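PDB 6TFO: copper-containing nitrite reductase from Hyphomicrobium denitrificans 1NES1, which probably reduces nitrite to nitric oxide with electrons from cytochrome c, using copper ions held in cupredoxin domains. Local coordinates for residues L60-G65 with L131-G136; N71-E76 with N98-F103; D85-R90 with G111-Y116; K306-S311 with P326-F331. All coordinates share one frame; numbering follows the deposited sequence.

In the fold
From the N terminus, strand 60-63 leaves on a long excursion that returns at strand 128-134, where interaction 1 closes the loop. Within that loop lie interactions 2 and 3, which cross, their segments alternating along the chain as 71-76, 85-90, 98-103, 111-116. Interaction 2 pairs strands of one sheet of the N-terminal cupredoxin domain. Interactions 1 and 3 share the other sheet, in which strand 111-116 adjoins strand 128-134, and their centres lie about 12 Å apart. Phe103 packs on Ala89 and so brings interactions 2 and 3 together. Interaction 4 follows in series much later, where loop 306-311 packs against strand 328-331, the outer strand of a different sheet.

Interaction 1 (L60-G65 with L131-G136); sequences LVVHEG and LQVVPG
Leu60 to His63 run parallel to Leu131 to Val134, the short strand axes 24° apart, and backbone hydrogen bonds join them. Gln132 N gives to Leu60 O, Val62 N to Gln132 O at 2.8 Å, Val134 N to Val62 O, and Glu64 N to Val134 O at 2.9 Å. The same carbonyls also receive CA-H...O contacts, such as Val133 CA to Val62 O at 3.2 Å. Such parallel pairing of an early strand with the last one is part of the Greek-key beta sandwich of cupredoxins; here strand 60-63 is the outermost of its sheet, next to strand 128-134.

The polar side-chain contact belongs to His63. Its ND1 gives a bent bond to Gly136 O at 2.9 Å, with an angle of 136° at the hydrogen, reaching the oxygen from above the carbonyl plane. The imidazole lies beside Val134, pointing the same way, and its CE1 is 3.7 Å from Val134 CG1. An alanine here would probably leave Gly136 O without this donor and Val134 CG1 without its ring neighbour, giving the chain after Pro135 more freedom.

Apolar contacts occupy the opposite face, that of Leu60, Val62, Leu131 and Val133. Val62 CG2 meets Val133 CG2 at 3.6 Å, while Val62 CG1 touches Leu131 CD1, the two side chains crossing at about a right angle. Leu131 CG is anti to the backbone N (chi1 178°), and CD1 comes in against Leu60 CB at 3.9 Å. Phe32 of strand 30-39 packs over Leu60 and Val62.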
loop_
_atom_site.group_PDB
_atom_site.type_symbol
_atom_site.label_atom_id
_atom_site.label_comp_id
_atom_site.label_asym_id
_atom_site.label_seq_id
_atom_site.Cartn_x
_atom_site.Cartn_y
_atom_site.Cartn_z
ATOM N N LEU C 60 -13.390 24.155 18.911
ATOM C CA LEU C 60 -14.135 23.264 19.832
ATOM C C LEU C 60 -15.210 24.100 20.532
ATOM O O LEU C 60 -14.869 24.882 21.456
ATOM C CB LEU C 60 -13.120 22.664 20.807
ATOM C CG LEU C 60 -11.918 21.982 20.161
ATOM C CD1 LEU C 60 -11.090 21.249 21.199
ATOM C CD2 LEU C 60 -12.323 21.018 19.053
ATOM N N VAL C 61 -16.456 24.005 20.056
ATOM C CA VAL C 61 -17.591 24.799 20.620
ATOM C C VAL C 61 -18.240 24.001 21.756
ATOM O O VAL C 61 -18.728 22.876 21.517
ATOM C CB VAL C 61 -18.622 25.205 19.554
ATOM C CG1 VAL C 61 -19.859 25.820 20.194
ATOM C CG2 VAL C 61 -18.021 26.148 18.527
ATOM N N VAL C 62 -18.226 24.591 22.941
ATOM C CA VAL C 62 -18.779 24.006 24.194
ATOM C C VAL C 62 -19.630 25.079 24.872
ATOM O O VAL C 62 -19.365 26.268 24.656
ATOM C CB VAL C 62 -17.688 23.459 25.133
ATOM C CG1 VAL C 62 -16.769 22.481 24.423
ATOM C CG2 VAL C 62 -16.884 24.550 25.819
ATOM N N HIS C 63 -20.646 24.661 25.628
ATOM C CA HIS C 63 -21.573 25.566 26.352
ATOM C C HIS C 63 -21.125 25.656 27.817
ATOM O O HIS C 63 -20.625 24.649 28.357
ATOM C CB HIS C 63 -23.012 25.111 26.120
ATOM C CG HIS C 63 -23.500 25.355 24.729
ATOM N ND1 HIS C 63 -24.298 26.432 24.401
ATOM C CD2 HIS C 63 -23.303 24.672 23.580
ATOM C CE1 HIS C 63 -24.574 26.398 23.110
ATOM N NE2 HIS C 63 -23.982 25.322 22.587
ATOM N N GLU C 64 -21.237 26.848 28.403
ATOM C CA GLU C 64 -20.859 27.154 29.809
ATOM C C GLU C 64 -21.286 26.003 30.725
ATOM O O GLU C 64 -22.425 25.553 30.618
ATOM C CB GLU C 64 -21.513 28.465 30.252
ATOM C CG GLU C 64 -21.112 28.907 31.649
ATOM C CD GLU C 64 -21.294 30.386 31.914
ATOM O OE1 GLU C 64 -22.283 30.952 31.372
ATOM O OE2 GLU C 64 -20.426 30.979 32.605
ATOM N N GLY C 65 -20.385 25.536 31.581
ATOM C CA GLY C 65 -20.681 24.510 32.592
ATOM C C GLY C 65 -20.639 23.090 32.042
ATOM O O GLY C 65 -20.774 22.167 32.858
ATOM N N LEU C 131 -10.704 26.874 21.759
ATOM C CA LEU C 131 -11.887 26.406 22.516
ATOM C C LEU C 131 -12.846 27.586 22.637
ATOM O O LEU C 131 -12.431 28.606 23.193
ATOM C CB LEU C 131 -11.418 25.937 23.893
ATOM C CG LEU C 131 -12.518 25.471 24.841
ATOM C CD1 LEU C 131 -13.075 24.116 24.406
ATOM C CD2 LEU C 131 -11.995 25.398 26.274
ATOM N N GLN C 132 -14.066 27.476 22.117
ATOM C CA GLN C 132 -15.095 28.529 22.329
ATOM C C GLN C 132 -16.143 28.022 23.312
ATOM O O GLN C 132 -16.866 27.062 22.958
ATOM C CB GLN C 132 -15.773 28.998 21.047
ATOM C CG GLN C 132 -15.997 30.500 21.104
ATOM C CD GLN C 132 -17.034 31.016 20.148
ATOM O OE1 GLN C 132 -17.498 30.311 19.248
ATOM N NE2 GLN C 132 -17.392 32.274 20.360
ATOM N N VAL C 133 -16.198 28.664 24.483
ATOM C CA VAL C 133 -17.202 28.429 25.559
ATOM C C VAL C 133 -18.285 29.511 25.448
ATOM O O VAL C 133 -17.990 30.692 25.715
ATOM C CB VAL C 133 -16.532 28.424 26.940
ATOM C CG1 VAL C 133 -17.508 28.018 28.023
ATOM C CG2 VAL C 133 -15.296 27.534 26.965
ATOM N N VAL C 134 -19.491 29.093 25.064
ATOM C CA VAL C 134 -20.651 29.948 24.693
ATOM C C VAL C 134 -21.658 29.904 25.832
ATOM O O VAL C 134 -21.855 28.859 26.452
ATOM C CB VAL C 134 -21.255 29.436 23.376
ATOM C CG1 VAL C 134 -22.754 29.659 23.279
ATOM C CG2 VAL C 134 -20.528 30.036 22.183
ATOM N N PRO C 135 -22.332 31.029 26.161
ATOM C CA PRO C 135 -23.329 31.023 27.228
ATOM C C PRO C 135 -24.556 30.211 26.789
ATOM O O PRO C 135 -24.744 29.997 25.594
ATOM C CB PRO C 135 -23.638 32.511 27.442
ATOM C CG PRO C 135 -23.371 33.132 26.091
ATOM C CD PRO C 135 -22.183 32.358 25.547
ATOM N N GLY C 136 -25.336 29.752 27.768
ATOM C CA GLY C 136 -26.623 29.082 27.531
ATOM C C GLY C 136 -26.460 27.610 27.207
ATOM O O GLY C 136 -25.327 27.170 26.967
#

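Interaction 2 (N71-E76 with N98-F103); sequences NLINGE and NASSTF
Leu72 and Ser101 form a hydrogen-bonded antiparallel pair: Leu72 N gives to Ser101 O at 2.8 Å and Ser101 N to Leu72 O at 2.9 Å. Beyond the end of strand 71-73 the pairing persists, Asn74 N reaching Ala99 O at 2.9 Å with an angle of 170° at the hydrogen, and Asn98 N reaching Asn74 O at 2.8 Å. Ser100 OG donates to Asn98 O within its own segment, from above the carbonyl plane, and also bonds to Tyr318 N of a second subunit.

On the face of Asn71, Ile73, Ser100 and Thr102, the side chains of Asn71 and Thr102 lie side by side, pointing the same way. Both Ile73 CG1 and CG2 rest against Ser100 OG, the former at 3.8 Å. Leu72 projects to the other face, its CB 3.5 Å from Ser101 O. Asn74 CG is anti to the backbone N (chi1 -168°), and CB lies 3.4 Å from Ala99 O; farther out, the amide ND2 gives to Ala78 O and Val94 O.

This edge of the cupredoxin sandwich lies near a copper site: the side chain of Asn74 is about 4 Å from that of the ligand His80, and Glu76 OE2 is hydrogen-bonded to His80 NE2. Backbone bonds and the amide of Asn74 thus hold the chain leading to Glu76, which is likely to help orient and polarise the copper-binding imidazole.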
loop_
_atom_site.group_PDB
_atom_site.type_symbol
_atom_site.label_atom_id
_atom_site.label_comp_id
_atom_site.label_asym_id
_atom_site.label_seq_id
_atom_site.Cartn_x
_atom_site.Cartn_y
_atom_site.Cartn_z
ATOM N N ASN C 71 -9.545 13.927 23.621
ATOM C CA ASN C 71 -8.655 12.767 23.346
ATOM C C ASN C 71 -7.569 13.197 22.353
ATOM O O ASN C 71 -7.923 13.478 21.181
ATOM C CB ASN C 71 -9.448 11.594 22.781
ATOM C CG ASN C 71 -10.651 11.252 23.630
ATOM O OD1 ASN C 71 -10.543 11.108 24.849
ATOM N ND2 ASN C 71 -11.807 11.142 22.990
ATOM N N LEU C 72 -6.308 13.274 22.786
ATOM C CA LEU C 72 -5.167 13.567 21.875
ATOM C C LEU C 72 -4.545 12.254 21.401
ATOM O O LEU C 72 -4.161 11.449 22.258
ATOM C CB LEU C 72 -4.108 14.422 22.572
ATOM C CG LEU C 72 -2.964 14.890 21.672
ATOM C CD1 LEU C 72 -3.497 15.698 20.497
ATOM C CD2 LEU C 72 -1.950 15.702 22.456
ATOM N N ILE C 73 -4.430 12.086 20.080
ATOM C CA ILE C 73 -3.785 10.915 19.423
ATOM C C ILE C 73 -2.661 11.433 18.521
ATOM O O ILE C 73 -2.933 12.284 17.636
ATOM C CB ILE C 73 -4.820 10.101 18.633
ATOM C CG1 ILE C 73 -6.054 9.810 19.488
ATOM C CG2 ILE C 73 -4.184 8.839 18.065
ATOM C CD1 ILE C 73 -7.135 9.039 18.774
ATOM N N ASN C 74 -1.452 10.917 18.736
ATOM C CA ASN C 74 -0.244 11.221 17.932
ATOM C C ASN C 74 -0.413 10.629 16.524
ATOM O O ASN C 74 -0.571 9.407 16.416
ATOM C CB ASN C 74 0.984 10.668 18.639
ATOM C CG ASN C 74 2.272 11.171 18.039
ATOM O OD1 ASN C 74 2.409 11.185 16.820
ATOM N ND2 ASN C 74 3.212 11.559 18.889
ATOM N N GLY C 75 -0.389 11.468 15.488
ATOM C CA GLY C 75 -0.554 11.056 14.074
ATOM C C GLY C 75 0.779 10.712 13.416
ATOM O O GLY C 75 0.892 9.595 12.862
ATOM N N GLU C 76 1.775 11.605 13.501
ATOM C CA GLU C 76 2.982 11.571 12.625
ATOM C C GLU C 76 4.270 11.209 13.388
ATOM O O GLU C 76 5.213 10.798 12.734
ATOM C CB GLU C 76 3.095 12.896 11.879
ATOM C CG GLU C 76 3.844 13.983 12.637
ATOM C CD GLU C 76 3.256 14.342 13.990
ATOM O OE1 GLU C 76 2.012 14.519 14.071
ATOM O OE2 GLU C 76 4.045 14.423 14.954
ATOM N N ASN C 98 0.241 6.927 17.305
ATOM C CA ASN C 98 -0.933 6.282 17.962
ATOM C C ASN C 98 -0.932 6.497 19.480
ATOM O O ASN C 98 -1.958 6.169 20.079
ATOM C CB ASN C 98 -1.004 4.778 17.685
ATOM C CG ASN C 98 -1.107 4.480 16.211
ATOM O OD1 ASN C 98 -1.744 5.219 15.481
ATOM N ND2 ASN C 98 -0.513 3.387 15.781
ATOM N N ALA C 99 0.171 6.966 20.079
ATOM C CA ALA C 99 0.260 7.296 21.513
ATOM C C ALA C 99 -0.821 8.324 21.825
ATOM O O ALA C 99 -0.954 9.276 21.059
ATOM C CB ALA C 99 1.628 7.793 21.888
ATOM N N SER C 100 -1.593 8.089 22.889
ATOM C CA SER C 100 -2.821 8.851 23.225
ATOM C C SER C 100 -2.781 9.364 24.664
ATOM O O SER C 100 -2.056 8.792 25.515
ATOM C CB SER C 100 -4.028 8.017 22.994
ATOM O OG SER C 100 -3.996 7.442 21.681
ATOM N N SER C 101 -3.491 10.455 24.900
ATOM C CA SER C 101 -3.710 11.020 26.247
ATOM C C SER C 101 -5.043 11.758 26.209
ATOM O O SER C 101 -5.232 12.594 25.288
ATOM C CB SER C 101 -2.593 11.903 26.705
ATOM O OG SER C 101 -2.969 12.613 27.884
ATOM N N THR C 102 -5.946 11.384 27.115
ATOM C CA THR C 102 -7.240 12.065 27.289
ATOM C C THR C 102 -7.148 12.880 28.581
ATOM O O THR C 102 -6.384 12.460 29.502
ATOM C CB THR C 102 -8.369 11.039 27.183
ATOM O OG1 THR C 102 -8.289 10.517 25.850
ATOM C CG2 THR C 102 -9.720 11.630 27.523
ATOM N N PHE C 103 -7.813 14.035 28.583
ATOM C CA PHE C 103 -7.924 14.965 29.731
ATOM C C PHE C 103 -9.322 15.585 29.685
ATOM O O PHE C 103 -9.992 15.557 28.617
ATOM C CB PHE C 103 -6.782 15.986 29.729
ATOM C CG PHE C 103 -6.795 17.051 28.651
ATOM C CD1 PHE C 103 -6.326 16.772 27.375
ATOM C CD2 PHE C 103 -7.217 18.348 28.922
ATOM C CE1 PHE C 103 -6.325 17.755 26.393
ATOM C CE2 PHE C 103 -7.201 19.328 27.941
ATOM C CZ PHE C 103 -6.759 19.030 26.680
#

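Interaction 3 (D85-R90 with G111-Y116); sequences DQYAAR and GQFDYY
Tyr87 CG and Phe113 CG each stand anti to their own carbonyl carbon (chi1 -51° for Phe113), and their rings meet in a T-shaped, edge-to-face pair. The edge of Tyr87 is turned toward the face of Phe113, with centroids 5.2 Å apart and planes at 72°. Tyr87 CE2 sits over the centre of the Phe113 ring and is 3.9 Å from Phe113 CD2.

Gln86 approaches the same ring at its edge, its CG 3.5 Å from Phe113 CD1. Its chain bends beyond CG, and OE1 lies 3.7 Å from Phe113 CB, buried with no polar partner in the model. An alanine in place of Phe113 would probably open a gap between Gln86 and Tyr87, leaving the Tyr87 edge without the ring face that receives it.

The polar link is made by Tyr116 OH, which donates to Asp85 OD1 at 2.7 Å. The hydroxyl meets the syn side of that oxygen, 16° out of the carboxylate plane, and the phenol ring is turned steeply against the carboxylate. Arg123 lies against the Tyr116 ring in a cation-pi contact and also forms a salt bridge with Asp114, so its positive charge probably favours an ionised carboxylate on Asp114.

In the sheet, strand 83-84 lies between strands 111-116 and 89-90; residues 85-88 turn from it into 89-90, with a G1 beta bulge where Ala88 and Ala89 face Ile84. Tyr87 OH accepts from Lys109 N, and its side chain reaches Val133 of strand 128-134; Tyr116 leads directly to the copper ligand Cys117.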
loop_
_atom_site.group_PDB
_atom_site.type_symbol
_atom_site.label_atom_id
_atom_site.label_comp_id
_atom_site.label_asym_id
_atom_site.label_seq_id
_atom_site.Cartn_x
_atom_site.Cartn_y
_atom_site.Cartn_z
ATOM N N ASP C 85 -4.597 27.152 28.995
ATOM C CA ASP C 85 -3.929 27.800 30.161
ATOM C C ASP C 85 -4.973 28.153 31.229
ATOM O O ASP C 85 -4.723 27.838 32.419
ATOM C CB ASP C 85 -3.111 29.025 29.735
ATOM C CG ASP C 85 -1.803 28.668 29.034
ATOM O OD1 ASP C 85 -1.327 27.542 29.200
ATOM O OD2 ASP C 85 -1.276 29.517 28.323
ATOM N N GLN C 86 -6.104 28.732 30.804
ATOM C CA GLN C 86 -7.101 29.411 31.676
ATOM C C GLN C 86 -7.857 28.361 32.489
ATOM O O GLN C 86 -8.542 28.749 33.433
ATOM C CB GLN C 86 -8.058 30.269 30.842
ATOM C CG GLN C 86 -7.332 31.277 29.965
ATOM C CD GLN C 86 -6.570 30.663 28.808
ATOM O OE1 GLN C 86 -6.741 29.494 28.443
ATOM N NE2 GLN C 86 -5.707 31.468 28.211
ATOM N N TYR C 87 -7.744 27.084 32.100
ATOM C CA TYR C 87 -8.377 25.913 32.759
ATOM C C TYR C 87 -7.315 25.035 33.425
ATOM O O TYR C 87 -7.657 23.962 33.925
ATOM C CB TYR C 87 -9.180 25.110 31.736
ATOM C CG TYR C 87 -10.462 25.794 31.343
ATOM C CD1 TYR C 87 -11.543 25.781 32.190
ATOM C CD2 TYR C 87 -10.580 26.513 30.168
ATOM C CE1 TYR C 87 -12.722 26.417 31.861
ATOM C CE2 TYR C 87 -11.751 27.164 29.830
ATOM C CZ TYR C 87 -12.836 27.114 30.681
ATOM O OH TYR C 87 -14.013 27.728 30.370
ATOM N N ALA C 88 -6.056 25.451 33.428
ATOM C CA ALA C 88 -4.934 24.615 33.901
ATOM C C ALA C 88 -5.143 23.158 33.471
ATOM O O ALA C 88 -4.813 22.265 34.238
ATOM C CB ALA C 88 -4.841 24.740 35.393
ATOM N N ALA C 89 -5.670 22.941 32.271
ATOM C CA ALA C 89 -5.983 21.616 31.684
ATOM C C ALA C 89 -4.911 21.263 30.652
ATOM O O ALA C 89 -4.601 22.128 29.818
ATOM C CB ALA C 89 -7.348 21.666 31.037
ATOM N N ARG C 90 -4.367 20.049 30.697
ATOM C CA ARG C 90 -3.425 19.590 29.648
ATOM C C ARG C 90 -3.477 18.067 29.522
ATOM O O ARG C 90 -3.815 17.383 30.497
ATOM C CB ARG C 90 -2.002 20.075 29.932
ATOM C CG ARG C 90 -1.338 19.408 31.125
ATOM C CD ARG C 90 -0.117 20.202 31.572
ATOM N NE ARG C 90 0.857 20.297 30.498
ATOM C CZ ARG C 90 1.598 21.371 30.233
ATOM N NH1 ARG C 90 1.499 22.465 30.966
ATOM N NH2 ARG C 90 2.432 21.366 29.214
ATOM N N GLY C 111 -16.040 32.413 26.787
ATOM C CA GLY C 111 -15.014 33.138 26.010
ATOM C C GLY C 111 -14.269 32.230 25.054
ATOM O O GLY C 111 -14.777 31.118 24.735
ATOM N N GLN C 112 -13.114 32.696 24.577
ATOM C CA GLN C 112 -12.268 31.946 23.614
ATOM C C GLN C 112 -10.908 31.695 24.256
ATOM O O GLN C 112 -10.358 32.620 24.829
ATOM C CB GLN C 112 -12.136 32.698 22.293
ATOM C CG GLN C 112 -13.471 33.145 21.725
ATOM C CD GLN C 112 -13.513 33.050 20.221
ATOM O OE1 GLN C 112 -14.579 33.077 19.629
ATOM N NE2 GLN C 112 -12.355 32.901 19.601
ATOM N N PHE C 113 -10.415 30.468 24.158
ATOM C CA PHE C 113 -9.210 29.978 24.869
ATOM C C PHE C 113 -8.401 29.136 23.892
ATOM O O PHE C 113 -9.004 28.284 23.237
ATOM C CB PHE C 113 -9.602 29.172 26.116
ATOM C CG PHE C 113 -10.572 29.888 27.024
ATOM C CD1 PHE C 113 -10.125 30.777 27.994
ATOM C CD2 PHE C 113 -11.935 29.699 26.885
ATOM C CE1 PHE C 113 -11.026 31.441 28.817
ATOM C CE2 PHE C 113 -12.834 30.360 27.715
ATOM C CZ PHE C 113 -12.385 31.244 28.665
ATOM N N ASP C 114 -7.099 29.404 23.782
ATOM C CA ASP C 114 -6.185 28.643 22.900
ATOM C C ASP C 114 -5.944 27.279 23.521
ATOM O O ASP C 114 -5.600 27.225 24.712
ATOM C CB ASP C 114 -4.864 29.376 22.669
ATOM C CG ASP C 114 -4.961 30.498 21.645
ATOM O OD1 ASP C 114 -6.052 30.683 21.062
ATOM O OD2 ASP C 114 -3.944 31.184 21.452
ATOM N N TYR C 115 -6.155 26.232 22.734
ATOM C CA TYR C 115 -5.490 24.928 22.936
ATOM C C TYR C 115 -4.266 24.907 22.028
ATOM O O TYR C 115 -4.391 25.291 20.847
ATOM C CB TYR C 115 -6.465 23.778 22.702
ATOM C CG TYR C 115 -6.925 23.510 21.292
ATOM C CD1 TYR C 115 -6.237 22.618 20.479
ATOM C CD2 TYR C 115 -8.118 24.028 20.828
ATOM C CE1 TYR C 115 -6.685 22.307 19.208
ATOM C CE2 TYR C 115 -8.577 23.735 19.556
ATOM C CZ TYR C 115 -7.855 22.877 18.743
ATOM O OH TYR C 115 -8.304 22.563 17.492
ATOM N N TYR C 116 -3.124 24.483 22.564
ATOM C CA TYR C 116 -1.831 24.527 21.850
ATOM C C TYR C 116 -0.895 23.437 22.371
ATOM O O TYR C 116 -1.103 22.902 23.466
ATOM C CB TYR C 116 -1.217 25.916 22.016
ATOM C CG TYR C 116 -0.753 26.203 23.413
ATOM C CD1 TYR C 116 0.524 25.857 23.814
ATOM C CD2 TYR C 116 -1.599 26.789 24.343
ATOM C CE1 TYR C 116 0.961 26.096 25.106
ATOM C CE2 TYR C 116 -1.172 27.045 25.638
ATOM C CZ TYR C 116 0.109 26.686 26.026
ATOM O OH TYR C 116 0.541 26.922 27.296
#

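Interaction 4 (K306-S311 with P326-F331); sequences KPFGTS and PEYFLF
Phe308 CD1 lies over one face of the Tyr328 ring, 3.4 Å from Tyr328 CE2, while a water sits in the plane of that ring at its edge. The rings are oblique to each other, with centroids 5.0 Å apart and planes at 57°, and the two side chains cross at about a right angle. Phe308 is the second residue of a type II beta turn from Pro307 to Thr310. Across from it, Glu327 and Tyr328 face Ile302 together in a classic beta bulge at the start of strand 328-331, an outer strand of its sheet.

Phe308 CG is anti to the backbone N (chi1 178°), and CB lies 3.4 Å from Glu327 O. Glu327 bends at chi2 (-59°), and its OE1 takes the bond from Phe308 N at 3.2 Å, met from above the carboxylate plane. The other oxygen, OE2, forms a salt bridge with Lys320, so one carboxylate holds both the turn and a neighbouring charge. Leu180 of strand 166-181 touches Tyr328, placing the contact where this sheet meets another.

Gly309, the third turn residue, has a positive phi that suits glycine. Its N gives a weak bond to the water, which lies 2.5 Å from Tyr328 OH; that hydroxyl also bonds to Gln314 NE2. Within the turn, Pro307 O accepts from both Thr310 N and Thr310 OG1 on the same face of its plane, the hydroxyl at 2.6 Å.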
loop_
_atom_site.group_PDB
_atom_site.type_symbol
_atom_site.label_atom_id
_atom_site.label_comp_id
_atom_site.label_asym_id
_atom_site.label_seq_id
_atom_site.Cartn_x
_atom_site.Cartn_y
_atom_site.Cartn_z
ATOM N N LYS C 306 -19.221 3.008 9.241
ATOM C CA LYS C 306 -18.490 4.200 9.752
ATOM C C LYS C 306 -18.446 4.176 11.274
ATOM O O LYS C 306 -19.370 3.694 11.927
ATOM C CB LYS C 306 -19.141 5.523 9.322
ATOM C CG LYS C 306 -19.283 5.767 7.824
ATOM C CD LYS C 306 -17.966 5.832 7.088
ATOM C CE LYS C 306 -18.137 6.131 5.614
ATOM N NZ LYS C 306 -16.892 6.692 5.046
ATOM N N PRO C 307 -17.384 4.758 11.879
ATOM C CA PRO C 307 -17.226 4.752 13.330
ATOM C C PRO C 307 -18.379 5.452 14.053
ATOM O O PRO C 307 -19.072 6.271 13.443
ATOM C CB PRO C 307 -15.936 5.542 13.574
ATOM C CG PRO C 307 -15.207 5.513 12.249
ATOM C CD PRO C 307 -16.289 5.466 11.199
ATOM N N PHE C 308 -18.548 5.117 15.333
ATOM C CA PHE C 308 -19.407 5.873 16.272
ATOM C C PHE C 308 -19.110 7.372 16.129
ATOM O O PHE C 308 -17.924 7.726 16.103
ATOM C CB PHE C 308 -19.161 5.427 17.712
ATOM C CG PHE C 308 -19.973 6.196 18.718
ATOM C CD1 PHE C 308 -21.276 5.825 18.997
ATOM C CD2 PHE C 308 -19.443 7.305 19.367
ATOM C CE1 PHE C 308 -22.035 6.543 19.905
ATOM C CE2 PHE C 308 -20.203 8.019 20.283
ATOM C CZ PHE C 308 -21.497 7.637 20.549
ATOM N N GLY C 309 -20.148 8.212 16.053
ATOM C CA GLY C 309 -20.021 9.682 16.028
ATOM C C GLY C 309 -20.100 10.247 14.620
ATOM O O GLY C 309 -20.173 11.452 14.485
ATOM N N THR C 310 -20.097 9.390 13.600
ATOM C CA THR C 310 -20.250 9.780 12.178
ATOM C C THR C 310 -21.698 10.216 11.937
ATOM O O THR C 310 -22.595 9.450 12.293
ATOM C CB THR C 310 -19.865 8.623 11.260
ATOM O OG1 THR C 310 -18.587 8.114 11.642
ATOM C CG2 THR C 310 -19.845 9.052 9.813
ATOM N N SER C 311 -21.902 11.401 11.355
ATOM C CA SER C 311 -23.219 11.948 10.924
ATOM C C SER C 311 -23.713 11.245 9.658
ATOM O O SER C 311 -22.892 10.621 8.979
ATOM C CB SER C 311 -23.148 13.423 10.677
ATOM O OG SER C 311 -22.552 14.065 11.776
ATOM N N PRO C 326 -18.778 -4.150 17.100
ATOM C CA PRO C 326 -19.804 -3.140 16.899
ATOM C C PRO C 326 -19.258 -1.724 17.109
ATOM O O PRO C 326 -18.182 -1.559 17.671
ATOM C CB PRO C 326 -20.808 -3.471 18.001
ATOM C CG PRO C 326 -19.934 -3.984 19.118
ATOM C CD PRO C 326 -18.885 -4.811 18.409
ATOM N N GLU C 327 -20.024 -0.738 16.653
ATOM C CA GLU C 327 -19.681 0.699 16.786
ATOM C C GLU C 327 -20.580 1.324 17.842
ATOM O O GLU C 327 -20.120 2.236 18.529
ATOM C CB GLU C 327 -19.855 1.417 15.447
ATOM C CG GLU C 327 -18.812 1.041 14.397
ATOM C CD GLU C 327 -17.381 1.319 14.809
ATOM O OE1 GLU C 327 -17.150 2.251 15.646
ATOM O OE2 GLU C 327 -16.518 0.576 14.310
ATOM N N TYR C 328 -21.822 0.848 17.933
ATOM C CA TYR C 328 -22.843 1.376 18.873
ATOM C C TYR C 328 -23.223 0.294 19.893
ATOM O O TYR C 328 -23.523 -0.850 19.497
ATOM C CB TYR C 328 -24.055 1.893 18.101
ATOM C CG TYR C 328 -23.764 3.089 17.227
ATOM C CD1 TYR C 328 -23.174 2.942 15.978
ATOM C CD2 TYR C 328 -24.101 4.366 17.644
ATOM C CE1 TYR C 328 -22.919 4.035 15.172
ATOM C CE2 TYR C 328 -23.851 5.475 16.851
ATOM C CZ TYR C 328 -23.249 5.308 15.616
ATOM O OH TYR C 328 -23.014 6.389 14.821
ATOM N N PHE C 329 -23.146 0.662 21.178
ATOM C CA PHE C 329 -23.717 -0.068 22.339
ATOM C C PHE C 329 -24.862 0.789 22.886
ATOM O O PHE C 329 -24.562 1.926 23.342
ATOM C CB PHE C 329 -22.640 -0.279 23.400
ATOM C CG PHE C 329 -21.720 -1.436 23.138
ATOM C CD1 PHE C 329 -22.091 -2.723 23.479
ATOM C CD2 PHE C 329 -20.493 -1.242 22.534
ATOM C CE1 PHE C 329 -21.237 -3.792 23.241
ATOM C CE2 PHE C 329 -19.649 -2.313 22.288
ATOM C CZ PHE C 329 -20.022 -3.582 22.649
ATOM N N LEU C 330 -26.100 0.293 22.835
ATOM C CA LEU C 330 -27.302 1.133 23.090
ATOM C C LEU C 330 -28.249 0.530 24.140
ATOM O O LEU C 330 -28.498 -0.710 24.123
ATOM C CB LEU C 330 -28.046 1.329 21.767
ATOM C CG LEU C 330 -27.198 1.848 20.609
ATOM C CD1 LEU C 330 -27.956 1.675 19.306
ATOM C CD2 LEU C 330 -26.788 3.294 20.836
ATOM N N PHE C 331 -28.803 1.408 24.986
ATOM C CA PHE C 331 -30.037 1.152 25.776
ATOM C C PHE C 331 -31.232 1.654 24.968
ATOM O O PHE C 331 -31.226 2.821 24.592
ATOM C CB PHE C 331 -30.000 1.857 27.135
ATOM C CG PHE C 331 -28.973 1.335 28.108
ATOM C CD1 PHE C 331 -28.792 -0.028 28.292
ATOM C CD2 PHE C 331 -28.208 2.207 28.866
ATOM C CE1 PHE C 331 -27.849 -0.501 29.190
ATOM C CE2 PHE C 331 -27.273 1.732 29.780
ATOM C CZ PHE C 331 -27.085 0.382 29.928
HETATM O O HOH W 1 -23.150 8.688 15.882
#